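Local atomic coordinates of antigen 43 (Escherichia coli, PDB entry 4KH3), a protein that probably mediates self-association of bacterial cells, driving aggregation and biofilm formation, as the surface-displayed alpha domain of an autotransporter of the AIDA type. Residues L466-S476 and Q485-T496; T425-L433 and G448-N456. All blocks are in the same frame, centred on the assembly; numbering follows the deposited sequence.

Interaction 1: residues L466-S476 and Q485-T496; sequences LNEGTLTLNDS and QRGTALKLTGST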
ATOM      1  N   LEU A 466     -22.719  -8.550  40.369  1.00 40.76           N
ATOM      2  CA  LEU A 466     -21.973  -7.301  40.403  1.00 33.51           C
ATOM      3  C   LEU A 466     -21.055  -7.277  41.614  1.00 37.56           C
ATOM      4  O   LEU A 466     -21.466  -6.868  42.696  1.00 41.81           O
ATOM      5  CB  LEU A 466     -22.944  -6.125  40.442  1.00 36.45           C
ATOM      6  CG  LEU A 466     -22.380  -4.709  40.452  1.00 36.36           C
ATOM      7  CD1 LEU A 466     -21.285  -4.576  39.418  1.00 38.57           C
ATOM      8  CD2 LEU A 466     -23.492  -3.714  40.180  1.00 31.22           C
ATOM      9  N   ASN A 467     -19.811  -7.710  41.428  1.00 35.00           N
ATOM     10  CA  ASN A 467     -18.883  -7.876  42.547  1.00 33.89           C
ATOM     11  C   ASN A 467     -17.972  -6.693  42.788  1.00 38.80           C
ATOM     12  O   ASN A 467     -17.592  -6.434  43.927  1.00 47.96           O
ATOM     13  CB  ASN A 467     -18.032  -9.138  42.380  1.00 35.17           C
ATOM     14  CG  ASN A 467     -18.872 -10.385  42.219  1.00 50.62           C
ATOM     15  OD1 ASN A 467     -20.037 -10.415  42.619  1.00 47.53           O
ATOM     16  ND2 ASN A 467     -18.292 -11.422  41.622  1.00 59.05           N
ATOM     17  N   GLU A 468     -17.607  -5.989  41.717  1.00 40.13           N
ATOM     18  CA  GLU A 468     -16.742  -4.812  41.821  1.00 36.67           C
ATOM     19  C   GLU A 468     -16.980  -3.863  40.654  1.00 37.58           C
ATOM     20  O   GLU A 468     -17.385  -4.286  39.568  1.00 38.45           O
ATOM     21  CB  GLU A 468     -15.264  -5.218  41.909  1.00 34.14           C
ATOM     22  CG  GLU A 468     -14.309  -4.078  42.282  1.00 34.20           C
ATOM     23  CD  GLU A 468     -14.529  -3.528  43.703  1.00 56.89           C
ATOM     24  OE1 GLU A 468     -14.101  -2.379  43.962  1.00 53.29           O
ATOM     25  OE2 GLU A 468     -15.113  -4.234  44.564  1.00 50.57           O
ATOM     26  N   GLY A 469     -16.757  -2.575  40.881  1.00 31.25           N
ATOM     27  CA  GLY A 469     -16.838  -1.605  39.808  1.00 24.00           C
ATOM     28  C   GLY A 469     -18.247  -1.293  39.370  1.00 28.19           C
ATOM     29  O   GLY A 469     -19.191  -1.544  40.104  1.00 33.42           O
ATOM     30  N   THR A 470     -18.377  -0.755  38.160  1.00 27.62           N
ATOM     31  CA  THR A 470     -19.631  -0.173  37.690  1.00 32.23           C
ATOM     32  C   THR A 470     -20.341  -0.998  36.617  1.00 38.41           C
ATOM     33  O   THR A 470     -19.726  -1.458  35.659  1.00 38.63           O
ATOM     34  CB  THR A 470     -19.376   1.226  37.099  1.00 35.80           C
ATOM     35  OG1 THR A 470     -18.823   2.075  38.110  1.00 39.78           O
ATOM     36  CG2 THR A 470     -20.669   1.843  36.551  1.00 28.58           C
ATOM     37  N   LEU A 471     -21.647  -1.169  36.778  1.00 33.10           N
ATOM     38  CA  LEU A 471     -22.468  -1.756  35.737  1.00 30.77           C
ATOM     39  C   LEU A 471     -23.427  -0.692  35.265  1.00 32.27           C
ATOM     40  O   LEU A 471     -24.205  -0.156  36.056  1.00 36.62           O
ATOM     41  CB  LEU A 471     -23.250  -2.954  36.278  1.00 33.76           C
ATOM     42  CG  LEU A 471     -24.269  -3.551  35.307  1.00 34.86           C
ATOM     43  CD1 LEU A 471     -23.580  -4.017  34.034  1.00 32.33           C
ATOM     44  CD2 LEU A 471     -25.032  -4.695  35.952  1.00 31.29           C
ATOM     45  N   THR A 472     -23.365  -0.364  33.982  1.00 31.27           N
ATOM     46  CA  THR A 472     -24.249   0.656  33.433  1.00 26.20           C
ATOM     47  C   THR A 472     -25.194   0.024  32.434  1.00 33.22           C
ATOM     48  O   THR A 472     -24.768  -0.661  31.506  1.00 34.51           O
ATOM     49  CB  THR A 472     -23.459   1.796  32.770  1.00 30.69           C
ATOM     50  OG1 THR A 472     -22.740   2.523  33.776  1.00 38.30           O
ATOM     51  CG2 THR A 472     -24.392   2.745  32.039  1.00 23.96           C
ATOM     52  N   LEU A 473     -26.486   0.233  32.639  1.00 33.75           N
ATOM     53  CA  LEU A 473     -27.479  -0.351  31.763  1.00 29.50           C
ATOM     54  C   LEU A 473     -28.169   0.768  31.009  1.00 35.75           C
ATOM     55  O   LEU A 473     -29.078   1.413  31.528  1.00 39.13           O
ATOM     56  CB  LEU A 473     -28.494  -1.156  32.567  1.00 31.30           C
ATOM     57  CG  LEU A 473     -27.909  -2.214  33.495  1.00 29.65           C
ATOM     58  CD1 LEU A 473     -29.019  -2.915  34.257  1.00 32.41           C
ATOM     59  CD2 LEU A 473     -27.103  -3.219  32.708  1.00 32.48           C
ATOM     60  N   ASN A 474     -27.722   1.002  29.783  1.00 37.89           N
ATOM     61  CA  ASN A 474     -28.248   2.092  28.981  1.00 33.63           C
ATOM     62  C   ASN A 474     -29.189   1.570  27.899  1.00 40.73           C
ATOM     63  O   ASN A 474     -28.890   0.564  27.247  1.00 32.79           O
ATOM     64  CB  ASN A 474     -27.093   2.897  28.379  1.00 31.67           C
ATOM     65  CG  ASN A 474     -27.569   4.021  27.491  1.00 40.33           C
ATOM     66  OD1 ASN A 474     -28.184   4.980  27.956  1.00 44.73           O
ATOM     67  ND2 ASN A 474     -27.278   3.914  26.201  1.00 42.44           N
ATOM     68  N   ASP A 475     -30.332   2.244  27.743  1.00 36.86           N
ATOM     69  CA  ASP A 475     -31.341   1.899  26.733  1.00 37.55           C
ATOM     70  C   ASP A 475     -31.596   0.394  26.569  1.00 34.50           C
ATOM     71  O   ASP A 475     -31.781  -0.088  25.452  1.00 36.47           O
ATOM     72  CB  ASP A 475     -30.960   2.504  25.377  1.00 31.45           C
ATOM     73  CG  ASP A 475     -30.986   4.022  25.384  1.00 41.74           C
ATOM     74  OD1 ASP A 475     -31.693   4.605  26.231  1.00 41.53           O
ATOM     75  OD2 ASP A 475     -30.308   4.640  24.530  1.00 39.93           O
ATOM     76  N   SER A 476     -31.599  -0.344  27.674  1.00 36.62           N
ATOM     77  CA  SER A 476     -31.732  -1.802  27.612  1.00 34.85           C
ATOM     78  C   SER A 476     -32.936  -2.361  28.368  1.00 37.39           C
ATOM     79  O   SER A 476     -33.350  -1.828  29.390  1.00 42.76           O
ATOM     80  CB  SER A 476     -30.461  -2.472  28.133  1.00 33.54           C
ATOM     81  OG  SER A 476     -29.339  -2.086  27.358  1.00 43.44           O
ATOM     82  N   GLN A 485     -22.422  -6.263  45.579  1.00 37.29           N
ATOM     83  CA  GLN A 485     -21.592  -6.302  46.764  1.00 37.99           C
ATOM     84  C   GLN A 485     -20.951  -4.942  46.934  1.00 42.47           C
ATOM     85  O   GLN A 485     -21.044  -4.091  46.046  1.00 37.93           O
ATOM     86  CB  GLN A 485     -20.499  -7.344  46.603  1.00 44.91           C
ATOM     87  CG  GLN A 485     -20.999  -8.745  46.376  1.00 48.67           C
ATOM     88  CD  GLN A 485     -19.882  -9.670  45.975  1.00 63.29           C
ATOM     89  OE1 GLN A 485     -20.115 -10.730  45.395  1.00 78.73           O
ATOM     90  NE2 GLN A 485     -18.648  -9.272  46.278  1.00 65.75           N
ATOM     91  N   ARG A 486     -20.289  -4.741  48.068  1.00 38.99           N
ATOM     92  CA  ARG A 486     -19.631  -3.470  48.331  1.00 39.74           C
ATOM     93  C   ARG A 486     -18.564  -3.191  47.270  1.00 43.22           C
ATOM     94  O   ARG A 486     -17.995  -4.112  46.684  1.00 42.08           O
ATOM     95  CB  ARG A 486     -19.010  -3.479  49.725  1.00 40.76           C
ATOM     96  CG  ARG A 486     -17.849  -4.438  49.877  1.00 39.22           C
ATOM     97  CD  ARG A 486     -17.836  -5.082  51.253  1.00 43.98           C
ATOM     98  NE  ARG A 486     -16.499  -5.526  51.638  0.80 44.37           N
ATOM     99  CZ  ARG A 486     -16.230  -6.185  52.760  0.04 53.12           C
ATOM    100  NH1 ARG A 486     -17.218  -6.485  53.600  1.00 58.16           N
ATOM    101  NH2 ARG A 486     -14.980  -6.550  53.038  1.00 54.17           N
ATOM    102  N   GLY A 487     -18.305  -1.916  47.019  1.00 38.66           N
ATOM    103  CA  GLY A 487     -17.318  -1.530  46.035  1.00 31.96           C
ATOM    104  C   GLY A 487     -17.900  -1.420  44.640  1.00 37.36           C
ATOM    105  O   GLY A 487     -17.159  -1.418  43.666  1.00 37.95           O
ATOM    106  N   THR A 488     -19.225  -1.313  44.544  1.00 32.00           N
ATOM    107  CA  THR A 488     -19.886  -1.288  43.248  1.00 30.96           C
ATOM    108  C   THR A 488     -20.832  -0.116  43.063  1.00 33.43           C
ATOM    109  O   THR A 488     -21.191   0.576  44.012  1.00 38.86           O
ATOM    110  CB  THR A 488     -20.706  -2.564  42.999  1.00 37.50           C
ATOM    111  OG1 THR A 488     -21.738  -2.670  43.994  1.00 37.09           O
ATOM    112  CG2 THR A 488     -19.816  -3.782  43.056  1.00 29.55           C
ATOM    113  N   ALA A 489     -21.232   0.081  41.814  1.00 29.28           N
ATOM    114  CA  ALA A 489     -22.207   1.087  41.450  1.00 36.02           C
ATOM    115  C   ALA A 489     -23.030   0.531  40.297  1.00 34.02           C
ATOM    116  O   ALA A 489     -22.497  -0.095  39.390  1.00 40.54           O
ATOM    117  CB  ALA A 489     -21.513   2.379  41.046  1.00 29.75           C
ATOM    118  N   LEU A 490     -24.335   0.736  40.349  1.00 34.38           N
ATOM    119  CA  LEU A 490     -25.209   0.268  39.296  1.00 31.73           C
ATOM    120  C   LEU A 490     -25.956   1.456  38.747  1.00 33.33           C
ATOM    121  O   LEU A 490     -26.652   2.135  39.492  1.00 37.05           O
ATOM    122  CB  LEU A 490     -26.214  -0.744  39.844  1.00 41.01           C
ATOM    123  CG  LEU A 490     -27.338  -1.083  38.853  1.00 45.15           C
ATOM    124  CD1 LEU A 490     -26.795  -1.832  37.641  1.00 27.68           C
ATOM    125  CD2 LEU A 490     -28.457  -1.872  39.513  1.00 38.95           C
ATOM    126  N   LYS A 491     -25.819   1.714  37.451  1.00 35.50           N
ATOM    127  CA  LYS A 491     -26.507   2.841  36.833  1.00 30.37           C
ATOM    128  C   LYS A 491     -27.548   2.392  35.816  1.00 36.07           C
ATOM    129  O   LYS A 491     -27.283   1.539  34.970  1.00 40.04           O
ATOM    130  CB  LYS A 491     -25.503   3.782  36.163  1.00 36.90           C
ATOM    131  CG  LYS A 491     -24.481   4.379  37.110  1.00 36.01           C
ATOM    132  CD  LYS A 491     -23.435   5.207  36.373  1.00 31.70           C
ATOM    133  CE  LYS A 491     -22.332   5.632  37.338  1.00 55.19           C
ATOM    134  NZ  LYS A 491     -21.149   6.223  36.653  1.00 66.44           N
ATOM    135  N   LEU A 492     -28.732   2.981  35.897  1.00 36.65           N
ATOM    136  CA  LEU A 492     -29.771   2.750  34.908  1.00 28.79           C
ATOM    137  C   LEU A 492     -30.013   4.039  34.133  1.00 39.05           C
ATOM    138  O   LEU A 492     -30.551   5.006  34.671  1.00 44.03           O
ATOM    139  CB  LEU A 492     -31.061   2.285  35.588  1.00 37.80           C
ATOM    140  CG  LEU A 492     -31.182   0.803  35.978  1.00 43.98           C
ATOM    141  CD1 LEU A 492     -30.129   0.364  36.996  1.00 28.61           C
ATOM    142  CD2 LEU A 492     -32.584   0.509  36.491  1.00 35.17           C
ATOM    143  N   THR A 493     -29.600   4.068  32.875  1.00 37.96           N
ATOM    144  CA  THR A 493     -29.714   5.289  32.091  1.00 35.39           C
ATOM    145  C   THR A 493     -30.558   5.096  30.837  1.00 37.29           C
ATOM    146  O   THR A 493     -30.784   3.976  30.383  1.00 40.81           O
ATOM    147  CB  THR A 493     -28.334   5.819  31.684  1.00 38.71           C
ATOM    148  OG1 THR A 493     -27.702   4.882  30.803  1.00 33.57           O
ATOM    149  CG2 THR A 493     -27.456   6.016  32.908  1.00 27.49           C
ATOM    150  N   GLY A 494     -31.016   6.206  30.276  1.00 38.14           N
ATOM    151  CA  GLY A 494     -31.854   6.162  29.097  1.00 41.71           C
ATOM    152  C   GLY A 494     -33.202   5.504  29.324  1.00 40.83           C
ATOM    153  O   GLY A 494     -33.876   5.765  30.320  1.00 50.76           O
ATOM    154  N   SER A 495     -33.585   4.639  28.391  1.00 44.90           N
ATOM    155  CA  SER A 495     -34.907   4.032  28.378  1.00 42.98           C
ATOM    156  C   SER A 495     -34.905   2.655  29.027  1.00 41.35           C
ATOM    157  O   SER A 495     -35.811   1.856  28.804  1.00 43.48           O
ATOM    158  CB  SER A 495     -35.414   3.930  26.939  1.00 38.97           C
ATOM    159  OG  SER A 495     -34.460   3.288  26.105  1.00 49.82           O
ATOM    160  N   THR A 496     -33.885   2.388  29.833  1.00 39.32           N
ATOM    161  CA  THR A 496     -33.734   1.093  30.479  1.00 34.24           C
ATOM    162  C   THR A 496     -34.919   0.701  31.363  1.00 50.25           C
ATOM    163  O   THR A 496     -35.419   1.505  32.148  1.00 54.05           O
ATOM    164  CB  THR A 496     -32.458   1.064  31.323  1.00 30.34           C
ATOM    165  OG1 THR A 496     -31.330   1.057  30.451  1.00 37.08           O
ATOM    166  CG2 THR A 496     -32.413  -0.172  32.196  1.00 31.12           C
TER
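Two donors of one residue grip D475 OD1. The backbone N of S495 meets it at 2.9 Å, nearly in line with the C-O bond, whereas S495 OG, 3.1 Å away, comes from above the carboxylate plane. D475 places CG beside its own backbone N (chi1 -65°), which turns the carboxylate toward the type II' turn T493-T496; the two bonds tie that turn to the end of strand 469-474. On the same turn, T496 OG1 receives the backbone N of S476 at 3.1 Å in a straight bond. It also lies near L473 O, on the face of that carbonyl opposite the one from which T493 N donates, but the modelled separation is too short to be trusted. Strands 469-474 and 488-493 run parallel in the register T470-A489, L471-L490 and T472-K491. Their central bonds are short and straight, for example K491 N to L471 O at 2.8 Å. Inside, L490 and L471 lie side by side and point the same way, L490 CD1 being 3.8 Å from L471 CD2; L473 crosses L490 more loosely. L466, with CG anti to its backbone N (chi1 -179°), slides past T488 in the opposite direction, its CG 3.7 Å from T488 CB. T488 OG1 bonds Q485 O at 2.6 Å, bracing the bend that leads into strand 488-493. The other face carries T470, T472 and K491, whose extended chain passes T472 OG1 with CD at 3.8 Å. The pair forms the C-terminal end of the stacked parallel strands of a beta-helix: strand 488-493 is outermost within the chain, while strand 451-455 flanks 469-474, receiving L471 on L452 and L473 on V454.

Interaction 2: residues T425-L433 and G448-N456; sequences TIREGDALL and GSGTLTVSN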
ATOM      1  N   THR A 425     -18.133 -13.082  31.750  1.00 33.45           N
ATOM      2  CA  THR A 425     -17.390 -12.472  32.846  1.00 37.00           C
ATOM      3  C   THR A 425     -16.502 -11.307  32.417  1.00 40.39           C
ATOM      4  O   THR A 425     -15.788 -11.380  31.416  1.00 36.22           O
ATOM      5  CB  THR A 425     -16.548 -13.516  33.638  1.00 33.42           C
ATOM      6  OG1 THR A 425     -15.892 -12.870  34.733  1.00 34.44           O
ATOM      7  CG2 THR A 425     -15.490 -14.151  32.762  1.00 32.35           C
ATOM      8  N   ILE A 426     -16.568 -10.231  33.196  1.00 36.32           N
ATOM      9  CA  ILE A 426     -15.711  -9.069  33.017  1.00 31.56           C
ATOM     10  C   ILE A 426     -14.843  -8.948  34.261  1.00 32.60           C
ATOM     11  O   ILE A 426     -15.351  -8.787  35.366  1.00 36.65           O
ATOM     12  CB  ILE A 426     -16.533  -7.781  32.828  1.00 32.32           C
ATOM     13  CG1 ILE A 426     -17.225  -7.784  31.464  1.00 24.12           C
ATOM     14  CG2 ILE A 426     -15.636  -6.542  32.960  1.00 24.91           C
ATOM     15  CD1 ILE A 426     -18.445  -8.663  31.359  1.00 29.64           C
ATOM     16  N   ARG A 427     -13.533  -9.036  34.090  1.00 36.03           N
ATOM     17  CA  ARG A 427     -12.652  -9.139  35.239  1.00 35.55           C
ATOM     18  C   ARG A 427     -11.674  -7.972  35.398  1.00 41.36           C
ATOM     19  O   ARG A 427     -11.059  -7.806  36.456  1.00 42.89           O
ATOM     20  CB  ARG A 427     -11.884 -10.452  35.160  1.00 37.03           C
ATOM     21  CG  ARG A 427     -12.789 -11.664  35.038  1.00 52.32           C
ATOM     22  CD  ARG A 427     -11.996 -12.962  35.049  1.00 60.61           C
ATOM     23  NE  ARG A 427     -11.123 -13.046  36.216  1.00 71.29           N
ATOM     24  CZ  ARG A 427      -9.881 -13.514  36.182  1.00 85.58           C
ATOM     25  NH1 ARG A 427      -9.365 -13.948  35.039  1.00 93.39           N
ATOM     26  NH2 ARG A 427      -9.153 -13.551  37.291  1.00 87.81           N
ATOM     27  N   GLU A 428     -11.545  -7.154  34.361  1.00 32.97           N
ATOM     28  CA  GLU A 428     -10.448  -6.195  34.283  1.00 36.97           C
ATOM     29  C   GLU A 428     -10.738  -5.153  33.201  1.00 34.82           C
ATOM     30  O   GLU A 428     -11.089  -5.502  32.080  1.00 34.13           O
ATOM     31  CB  GLU A 428      -9.162  -6.958  33.958  1.00 42.01           C
ATOM     32  CG  GLU A 428      -7.879  -6.158  34.000  1.00 53.11           C
ATOM     33  CD  GLU A 428      -6.676  -6.998  33.586  1.00 71.70           C
ATOM     34  OE1 GLU A 428      -6.842  -8.229  33.420  1.00 69.12           O
ATOM     35  OE2 GLU A 428      -5.571  -6.435  33.422  1.00 81.29           O
ATOM     36  N   GLY A 429     -10.610  -3.874  33.540  1.00 32.77           N
ATOM     37  CA  GLY A 429     -10.927  -2.801  32.612  1.00 26.42           C
ATOM     38  C   GLY A 429     -12.402  -2.679  32.253  1.00 32.63           C
ATOM     39  O   GLY A 429     -13.283  -3.091  33.001  1.00 30.55           O
ATOM     40  N   ASP A 430     -12.671  -2.091  31.097  1.00 32.37           N
ATOM     41  CA  ASP A 430     -14.033  -1.800  30.689  1.00 28.97           C
ATOM     42  C   ASP A 430     -14.505  -2.824  29.674  1.00 36.18           C
ATOM     43  O   ASP A 430     -13.694  -3.507  29.053  1.00 36.71           O
ATOM     44  CB  ASP A 430     -14.101  -0.417  30.038  1.00 33.06           C
ATOM     45  CG  ASP A 430     -13.915   0.719  31.030  1.00 30.49           C
ATOM     46  OD1 ASP A 430     -13.863   0.472  32.257  1.00 32.48           O
ATOM     47  OD2 ASP A 430     -13.848   1.876  30.570  1.00 40.05           O
ATOM     48  N   ALA A 431     -15.817  -2.909  29.489  1.00 31.24           N
ATOM     49  CA  ALA A 431     -16.380  -3.767  28.462  1.00 25.42           C
ATOM     50  C   ALA A 431     -17.685  -3.174  27.947  1.00 30.70           C
ATOM     51  O   ALA A 431     -18.378  -2.468  28.674  1.00 31.81           O
ATOM     52  CB  ALA A 431     -16.597  -5.177  29.002  1.00 24.29           C
ATOM     53  N   LEU A 432     -18.009  -3.445  26.688  1.00 33.35           N
ATOM     54  CA  LEU A 432     -19.265  -2.980  26.110  1.00 32.95           C
ATOM     55  C   LEU A 432     -20.011  -4.153  25.500  1.00 33.02           C
ATOM     56  O   LEU A 432     -19.472  -4.868  24.662  1.00 33.62           O
ATOM     57  CB  LEU A 432     -19.023  -1.911  25.034  1.00 22.61           C
ATOM     58  CG  LEU A 432     -20.276  -1.377  24.329  1.00 32.90           C
ATOM     59  CD1 LEU A 432     -21.202  -0.732  25.335  1.00 32.88           C
ATOM     60  CD2 LEU A 432     -19.943  -0.378  23.205  1.00 29.95           C
ATOM     61  N   LEU A 433     -21.244  -4.358  25.944  1.00 29.09           N
ATOM     62  CA  LEU A 433     -22.143  -5.308  25.311  1.00 26.78           C
ATOM     63  C   LEU A 433     -23.247  -4.471  24.724  1.00 33.98           C
ATOM     64  O   LEU A 433     -23.886  -3.704  25.438  1.00 38.88           O
ATOM     65  CB  LEU A 433     -22.712  -6.283  26.333  1.00 31.50           C
ATOM     66  CG  LEU A 433     -23.971  -7.059  25.952  1.00 31.21           C
ATOM     67  CD1 LEU A 433     -23.709  -7.992  24.800  1.00 37.26           C
ATOM     68  CD2 LEU A 433     -24.472  -7.842  27.149  1.00 40.52           C
ATOM     69  N   GLY A 448     -13.279  -6.365  39.029  1.00 30.99           N
ATOM     70  CA  GLY A 448     -12.374  -5.297  38.643  1.00 30.48           C
ATOM     71  C   GLY A 448     -13.034  -3.927  38.747  1.00 36.70           C
ATOM     72  O   GLY A 448     -14.262  -3.814  38.862  1.00 31.94           O
ATOM     73  N   SER A 449     -12.216  -2.880  38.683  1.00 39.11           N
ATOM     74  CA  SER A 449     -12.687  -1.513  38.899  1.00 33.44           C
ATOM     75  C   SER A 449     -13.288  -0.852  37.650  1.00 35.41           C
ATOM     76  O   SER A 449     -13.741   0.295  37.696  1.00 37.26           O
ATOM     77  CB  SER A 449     -11.548  -0.654  39.450  1.00 36.86           C
ATOM     78  OG  SER A 449     -10.442  -0.640  38.559  1.00 44.48           O
ATOM     79  N   GLY A 450     -13.301  -1.574  36.539  1.00 35.47           N
ATOM     80  CA  GLY A 450     -13.794  -1.021  35.294  1.00 26.01           C
ATOM     81  C   GLY A 450     -15.306  -0.929  35.224  1.00 29.46           C
ATOM     82  O   GLY A 450     -16.013  -1.215  36.184  1.00 32.91           O
ATOM     83  N   THR A 451     -15.806  -0.528  34.065  1.00 34.62           N
ATOM     84  CA  THR A 451     -17.231  -0.382  33.866  1.00 31.73           C
ATOM     85  C   THR A 451     -17.724  -1.310  32.767  1.00 37.14           C
ATOM     86  O   THR A 451     -17.188  -1.312  31.661  1.00 34.14           O
ATOM     87  CB  THR A 451     -17.577   1.059  33.484  1.00 32.21           C
ATOM     88  OG1 THR A 451     -17.176   1.933  34.543  1.00 32.52           O
ATOM     89  CG2 THR A 451     -19.067   1.207  33.225  1.00 25.80           C
ATOM     90  N   LEU A 452     -18.738  -2.108  33.087  1.00 32.26           N
ATOM     91  CA  LEU A 452     -19.443  -2.872  32.080  1.00 28.47           C
ATOM     92  C   LEU A 452     -20.643  -2.067  31.652  1.00 26.53           C
ATOM     93  O   LEU A 452     -21.538  -1.818  32.445  1.00 37.48           O
ATOM     94  CB  LEU A 452     -19.896  -4.223  32.632  1.00 26.53           C
ATOM     95  CG  LEU A 452     -20.851  -5.037  31.751  1.00 28.38           C
ATOM     96  CD1 LEU A 452     -20.286  -5.232  30.358  1.00 28.99           C
ATOM     97  CD2 LEU A 452     -21.135  -6.384  32.393  1.00 30.43           C
ATOM     98  N   THR A 453     -20.646  -1.637  30.399  1.00 30.97           N
ATOM     99  CA  THR A 453     -21.791  -0.944  29.836  1.00 28.03           C
ATOM    100  C   THR A 453     -22.611  -1.922  29.015  1.00 34.83           C
ATOM    101  O   THR A 453     -22.080  -2.616  28.154  1.00 36.57           O
ATOM    102  CB  THR A 453     -21.368   0.198  28.884  1.00 34.68           C
ATOM    103  OG1 THR A 453     -20.548   1.146  29.578  1.00 33.76           O
ATOM    104  CG2 THR A 453     -22.608   0.902  28.299  1.00 26.32           C
ATOM    105  N   VAL A 454     -23.906  -1.975  29.287  1.00 33.86           N
ATOM    106  CA  VAL A 454     -24.828  -2.697  28.434  1.00 33.23           C
ATOM    107  C   VAL A 454     -25.673  -1.654  27.711  1.00 36.34           C
ATOM    108  O   VAL A 454     -26.363  -0.864  28.350  1.00 41.13           O
ATOM    109  CB  VAL A 454     -25.731  -3.623  29.256  1.00 32.18           C
ATOM    110  CG1 VAL A 454     -26.729  -4.330  28.358  1.00 31.54           C
ATOM    111  CG2 VAL A 454     -24.890  -4.624  30.025  1.00 24.88           C
ATOM    112  N   SER A 455     -25.606  -1.632  26.385  1.00 35.66           N
ATOM    113  CA  SER A 455     -26.294  -0.593  25.624  1.00 34.57           C
ATOM    114  C   SER A 455     -27.204  -1.133  24.523  1.00 41.77           C
ATOM    115  O   SER A 455     -26.749  -1.834  23.618  1.00 43.81           O
ATOM    116  CB  SER A 455     -25.283   0.389  25.024  1.00 35.60           C
ATOM    117  OG  SER A 455     -25.918   1.305  24.148  1.00 42.65           O
ATOM    118  N   ASN A 456     -28.487  -0.792  24.612  1.00 38.82           N
ATOM    119  CA  ASN A 456     -29.460  -1.142  23.585  1.00 40.34           C
ATOM    120  C   ASN A 456     -29.508  -2.651  23.327  1.00 38.09           C
ATOM    121  O   ASN A 456     -29.453  -3.112  22.196  1.00 40.20           O
ATOM    122  CB  ASN A 456     -29.189  -0.357  22.298  1.00 44.90           C
ATOM    123  CG  ASN A 456     -30.305  -0.513  21.267  1.00 71.21           C
ATOM    124  OD1 ASN A 456     -31.450  -0.825  21.608  1.00 65.25           O
ATOM    125  ND2 ASN A 456     -29.968  -0.305  19.997  1.00 68.81           N
TER
HETATM  126  O   HOH W   1     -13.270  -4.193  35.676  1.00 35.01           O
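I426 and L452 meet across the interior of the coil at about a right angle, I426 CD1 lying 3.7 Å from L452 CD2. The other methyl of L452, CD1, rests 3.9 Å from A431 CB, so that one leucine fork serves both neighbours. L433 and V454 continue this buried apolar row. On the opposite face L432 crosses T453 obliquely, with CD1 3.7 Å from T453 CG2. Polar contacts begin where the strands start to pair. D430 OD1 takes the backbone N of T451 at 2.8 Å, the donor standing above the carboxylate plane, so a side chain supplies the acceptor just before regular pairing sets in. One water joins the two loops there, donating to G429 O and accepting from G450 N. Backbone bonds of the parallel-strand kind follow, from A431 N to T451 O on to S455 N to L433 O, the last at 2.9 Å. Strand 451-455 thus lies between two parallel strands, 431-434 and 469-474, with T451 touching T470 and S455 touching N474. I426 belongs to the preceding strand 423-426, which lies beside strands 403-407 and 443-446 on another wall of the beta-helix.

How the interactions relate
Interactions 1 and 2 lie on the same stack of parallel strands, their centres about 10 Å apart, with the pairing of 451-455 with 469-474 between them. They come in series along the chain, interaction 2 closing before interaction 1 opens. Strands 431-434, 451-455, 469-474 and 488-493 follow one another in sequence order, one per turn of the coil. The two contacts join directly through probable backbone hydrogen bonds, N474 N to V454 O and V454 N to T472 O, both 2.7 Å. Backbone pairing of the coil thus continues to its C-terminal end, in keeping with the beta-helix expected of a chain whose stalk repeats belong to the Pec_lyase-like clan.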